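Local structure of CdiI immunity protein (Yersinia kristensenii ATCC 33638, 5E3E) at the interface of chains A and B. The protein probably neutralises the cognate CdiA-CT ribonuclease toxin, an RNase A superfamily member, by binding it in a one-to-one complex. Sequence-based numbering; all coordinates share one arbitrary frame. Chains: chain A, CdiI immunity protein; chain B, Large exoprotein involved in heme utilization or adhesion.

Contact 1: the interface of chains A and B. Residues chain A 15, 19-21, 76; chain B 94, 109, 111.
B:Tyr111, on the C-terminal strand 105-113 of the toxin, pushes its phenol into the loop 19-21 of the immunity protein and buries 55 Å² there. The toxin belongs to the RNase A superfamily, in which a C-terminal strand lines the catalytic cleft; the immunity protein therefore probably covers or obstructs that cleft. Hydrogen bonds meet at the phenol oxygen and, separately, at B:Thr109. The backbone N of A:Gln20 donates to the phenolic OH of B:Tyr111 at 3.0 Å, nearly straight at 162°. Water 1 is a second partner of the same oxygen, 2.7 Å from OH of B:Tyr111, and links it to the carbonyl O of A:Arg15 in the helix 8-17. A backbone N-H and a water thus grip the phenol oxygen, the water reaching a backbone carbonyl in turn. Two residues away on the same strand, the hydroxyl OG1 of B:Thr109 donates a short bond of 2.5 Å to the carboxylate OD2 of A:Asp21. The two side chains approach from opposite directions, and the hydroxyl meets OD2 nearly head-on to its C-O bond. OG1 lies anti to the backbone N of B:Thr109 (chi1 -167°), which points it at the immunity loop, while the methyl CG2 also packs near OD2. Stacking fixes the flank of the tyrosine. The A:Gln20 side chain, extended beyond CG, crosses the ring at a slant and lays its amide over one face, the planes 25° apart. NE2 of A:Gln20 sits 3.4 Å above the ring plane, shifted toward the rim near CD1, while the methylene CB of A:Gln20 rests 3.7 Å from CE2 of B:Tyr111. Within the loop, OD1 of A:Asn19 accepts the backbone N of A:Asp21 at 2.7 Å, in the carbonyl plane. This Asx turn shapes the segment that presents both the A:Gln20 N-H and the A:Asp21 carboxylate. CD1 of B:Ile94 lies 4.0 Å from O of A:Arg15, a loose contact.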
loop_
_atom_site.group_PDB
_atom_site.type_symbol
_atom_site.label_atom_id
_atom_site.label_comp_id
_atom_site.label_asym_id
_atom_site.label_seq_id
_atom_site.Cartn_x
_atom_site.Cartn_y
_atom_site.Cartn_z
ATOM N N ARG A 15 -1.901 1.835 -2.239
ATOM C CA ARG A 15 -1.514 1.519 -0.877
ATOM C C ARG A 15 -2.151 0.275 -0.321
ATOM O O ARG A 15 -1.505 -0.411 0.473
ATOM C CB ARG A 15 -1.753 2.675 0.061
ATOM C CG ARG A 15 -1.000 3.906 -0.328
ATOM C CD ARG A 15 -1.286 5.029 0.639
ATOM N NE ARG A 15 -0.608 6.283 0.285
ATOM C CZ ARG A 15 -0.626 7.387 1.043
ATOM N NH1 ARG A 15 -1.287 7.431 2.206
ATOM N NH2 ARG A 15 -0.016 8.481 0.625
ATOM N N ASN A 19 0.227 -3.044 -1.942
ATOM C CA ASN A 19 0.977 -3.088 -0.703
ATOM C C ASN A 19 2.225 -3.986 -0.872
ATOM O O ASN A 19 2.388 -4.647 -1.879
ATOM C CB ASN A 19 0.093 -3.513 0.477
ATOM C CG ASN A 19 -0.350 -4.946 0.386
ATOM O OD1 ASN A 19 0.465 -5.855 0.448
ATOM N ND2 ASN A 19 -1.656 -5.168 0.229
ATOM N N GLN A 20 3.139 -3.972 0.104
ATOM C CA GLN A 20 4.377 -4.736 -0.035
ATOM C C GLN A 20 4.156 -6.238 -0.215
ATOM O O GLN A 20 5.046 -6.946 -0.707
ATOM C CB GLN A 20 5.279 -4.532 1.188
ATOM C CG GLN A 20 5.902 -3.158 1.234
ATOM C CD GLN A 20 6.846 -2.971 2.414
ATOM O OE1 GLN A 20 7.519 -3.908 2.864
ATOM N NE2 GLN A 20 6.915 -1.749 2.910
ATOM N N ASP A 21 2.994 -6.715 0.204
ATOM C CA ASP A 21 2.658 -8.123 0.107
ATOM C C ASP A 21 1.749 -8.491 -1.074
ATOM O O ASP A 21 1.165 -9.581 -1.077
ATOM C CB ASP A 21 1.992 -8.561 1.395
ATOM C CG ASP A 21 2.798 -8.176 2.622
ATOM O OD1 ASP A 21 4.005 -8.417 2.639
ATOM O OD2 ASP A 21 2.223 -7.608 3.546
ATOM N N SER A 76 3.883 0.268 -3.715
ATOM C CA SER A 76 5.021 -0.652 -3.354
ATOM C C SER A 76 5.557 -1.424 -4.557
ATOM O O SER A 76 6.694 -1.893 -4.530
ATOM C CB SER A 76 4.597 -1.684 -2.296
ATOM O OG SER A 76 4.225 -1.040 -1.096
ATOM N N ILE B 94 -3.217 -2.429 7.170
ATOM C CA ILE B 94 -4.327 -2.625 6.242
ATOM C C ILE B 94 -5.268 -3.622 6.869
ATOM O O ILE B 94 -4.830 -4.730 7.229
ATOM C CB ILE B 94 -3.869 -3.180 4.869
ATOM C CG1 ILE B 94 -2.844 -2.263 4.179
ATOM C CG2 ILE B 94 -5.069 -3.421 3.934
ATOM C CD1 ILE B 94 -3.270 -0.840 4.070
ATOM N N THR B 109 -2.328 -6.885 6.782
ATOM C CA THR B 109 -0.873 -6.726 6.955
ATOM C C THR B 109 -0.585 -5.371 7.569
ATOM O O THR B 109 -1.494 -4.590 7.843
ATOM C CB THR B 109 -0.124 -6.890 5.606
ATOM O OG1 THR B 109 1.296 -7.027 5.817
ATOM C CG2 THR B 109 -0.422 -5.784 4.670
ATOM N N TYR B 111 3.162 -2.537 8.309
ATOM C CA TYR B 111 4.602 -2.353 8.279
ATOM C C TYR B 111 4.981 -0.899 8.445
ATOM O O TYR B 111 4.153 0.000 8.240
ATOM C CB TYR B 111 5.202 -2.863 6.973
ATOM C CG TYR B 111 4.392 -2.586 5.699
ATOM C CD1 TYR B 111 4.324 -1.309 5.133
ATOM C CD2 TYR B 111 3.714 -3.620 5.085
ATOM C CE1 TYR B 111 3.574 -1.091 3.964
ATOM C CE2 TYR B 111 2.998 -3.432 3.923
ATOM C CZ TYR B 111 2.939 -2.166 3.374
ATOM O OH TYR B 111 2.226 -2.052 2.223
HETATM O O HOH W 1 0.979 0.252 1.428
#

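Contact 2: the interface of chains A and B. Residues chain A 22-23, 76-78; chain B 24-25.
B:Asn24, in the loop before strand 27-31 of the RNase A-like toxin, is gripped through both its side chain and its backbone, with 81 Å² of its surface buried. Its amide ND2 donates to the carboxylate OE2 of A:Glu23 at 2.8 Å. The bond is bent, 137° at the hydrogen, and reaches OE2 on the anti side, slightly out of the carboxylate plane. The A:Glu23 chain folds back at chi2 (-83°), and this bend sets its carboxylate beside the amide, the two planes moderately inclined. A straighter bond joins the backbones: N of A:Tyr78 donates to the carbonyl O of B:Asn24 at 2.9 Å. It belongs to an antiparallel beta bridge pairing A:Tyr77 with B:Val25. Packing completes the grip. The rim of the A:Phe22 ring comes at the amide from the opposite direction, CZ lying 3.8 Å from CG of B:Asn24 with the planes 23° apart. On the immunity side, CG of A:Glu23 sits over the rim of one face of that ring. The A:Tyr77 ring lies near the B:Asn24 carbonyl, and CB of B:Val25 lies 3.4 Å from O of A:Ser76, with CG1 of B:Val25 also close to it. In the immunity fold the site lies between the short helix 22-25 and the stretch 76-78, which runs from helix 62-72 toward the 3-10 helix 79-81.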
loop_
_atom_site.group_PDB
_atom_site.type_symbol
_atom_site.label_atom_id
_atom_site.label_comp_id
_atom_site.label_asym_id
_atom_site.label_seq_id
_atom_site.Cartn_x
_atom_site.Cartn_y
_atom_site.Cartn_z
ATOM N N PHE A 22 1.688 -7.660 -2.102
ATOM C CA PHE A 22 0.756 -7.912 -3.230
ATOM C C PHE A 22 0.972 -9.253 -3.939
ATOM O O PHE A 22 0.017 -9.864 -4.372
ATOM C CB PHE A 22 0.742 -6.753 -4.227
ATOM C CG PHE A 22 1.914 -6.719 -5.178
ATOM C CD1 PHE A 22 3.084 -6.081 -4.822
ATOM C CD2 PHE A 22 1.821 -7.285 -6.459
ATOM C CE1 PHE A 22 4.168 -6.017 -5.701
ATOM C CE2 PHE A 22 2.899 -7.226 -7.333
ATOM C CZ PHE A 22 4.085 -6.618 -6.934
ATOM N N GLU A 23 2.230 -9.697 -4.046
ATOM C CA GLU A 23 2.493 -10.983 -4.717
ATOM C C GLU A 23 1.917 -12.170 -3.951
ATOM O O GLU A 23 1.483 -13.167 -4.564
ATOM C CB GLU A 23 3.993 -11.169 -4.957
ATOM C CG GLU A 23 4.526 -10.336 -6.093
ATOM C CD GLU A 23 4.323 -10.944 -7.473
ATOM O OE1 GLU A 23 3.759 -12.068 -7.599
ATOM O OE2 GLU A 23 4.785 -10.319 -8.448
ATOM N N SER A 76 3.883 0.268 -3.715
ATOM C CA SER A 76 5.021 -0.652 -3.354
ATOM C C SER A 76 5.557 -1.424 -4.557
ATOM O O SER A 76 6.694 -1.893 -4.530
ATOM C CB SER A 76 4.597 -1.684 -2.296
ATOM O OG SER A 76 4.225 -1.040 -1.096
ATOM N N TYR A 77 4.770 -1.542 -5.627
ATOM C CA TYR A 77 5.188 -2.247 -6.829
ATOM C C TYR A 77 6.089 -1.386 -7.697
ATOM O O TYR A 77 5.722 -0.245 -8.052
ATOM C CB TYR A 77 3.953 -2.690 -7.608
ATOM C CG TYR A 77 4.223 -3.157 -9.016
ATOM C CD1 TYR A 77 5.242 -4.087 -9.282
ATOM C CD2 TYR A 77 3.456 -2.691 -10.085
ATOM C CE1 TYR A 77 5.483 -4.535 -10.581
ATOM C CE2 TYR A 77 3.702 -3.126 -11.373
ATOM C CZ TYR A 77 4.694 -4.041 -11.616
ATOM O OH TYR A 77 4.896 -4.479 -12.933
ATOM N N TYR A 78 7.319 -1.876 -7.939
ATOM C CA TYR A 78 8.297 -1.128 -8.732
ATOM C C TYR A 78 8.029 -1.381 -10.233
ATOM O O TYR A 78 8.757 -2.123 -10.932
ATOM C CB TYR A 78 9.719 -1.504 -8.337
ATOM C CG TYR A 78 10.725 -0.584 -8.937
ATOM C CD1 TYR A 78 10.795 0.718 -8.506
ATOM C CD2 TYR A 78 11.555 -0.995 -9.992
ATOM C CE1 TYR A 78 11.705 1.601 -9.058
ATOM C CE2 TYR A 78 12.448 -0.103 -10.586
ATOM C CZ TYR A 78 12.532 1.186 -10.071
ATOM O OH TYR A 78 13.390 2.120 -10.592
ATOM N N ASN B 24 10.316 -7.382 -6.491
ATOM C CA ASN B 24 9.759 -6.361 -7.389
ATOM C C ASN B 24 9.029 -5.208 -6.652
ATOM O O ASN B 24 8.069 -4.572 -7.188
ATOM C CB ASN B 24 8.826 -7.003 -8.380
ATOM C CG ASN B 24 7.662 -7.684 -7.705
ATOM O OD1 ASN B 24 7.598 -7.713 -6.479
ATOM N ND2 ASN B 24 6.721 -8.229 -8.494
ATOM N N VAL B 25 9.456 -4.979 -5.418
ATOM C CA VAL B 25 8.968 -3.874 -4.634
ATOM C C VAL B 25 9.976 -2.759 -4.650
ATOM O O VAL B 25 11.206 -2.996 -4.806
ATOM C CB VAL B 25 8.650 -4.250 -3.152
ATOM C CG1 VAL B 25 7.406 -5.114 -3.085
ATOM C CG2 VAL B 25 9.854 -4.895 -2.470
#

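Contacts 1 and 2 are neighbours on one face of the immunity protein, the centres of their C-alpha atoms about 9 Å apart, and A:Ser76 is common to both, with little surface hidden in either. On chain A they follow on in sequence, from the loop 19-21 of contact 1 into the helix 22-25 of contact 2. On chain B they draw on distant segments, the strands 90-97 and 105-113 in contact 1 and the loop at 24-25 in contact 2. The immunity protein thus bridges two separate parts of the toxin, which probably fixes how the two proteins are oriented and supports specific recognition of this cognate toxin.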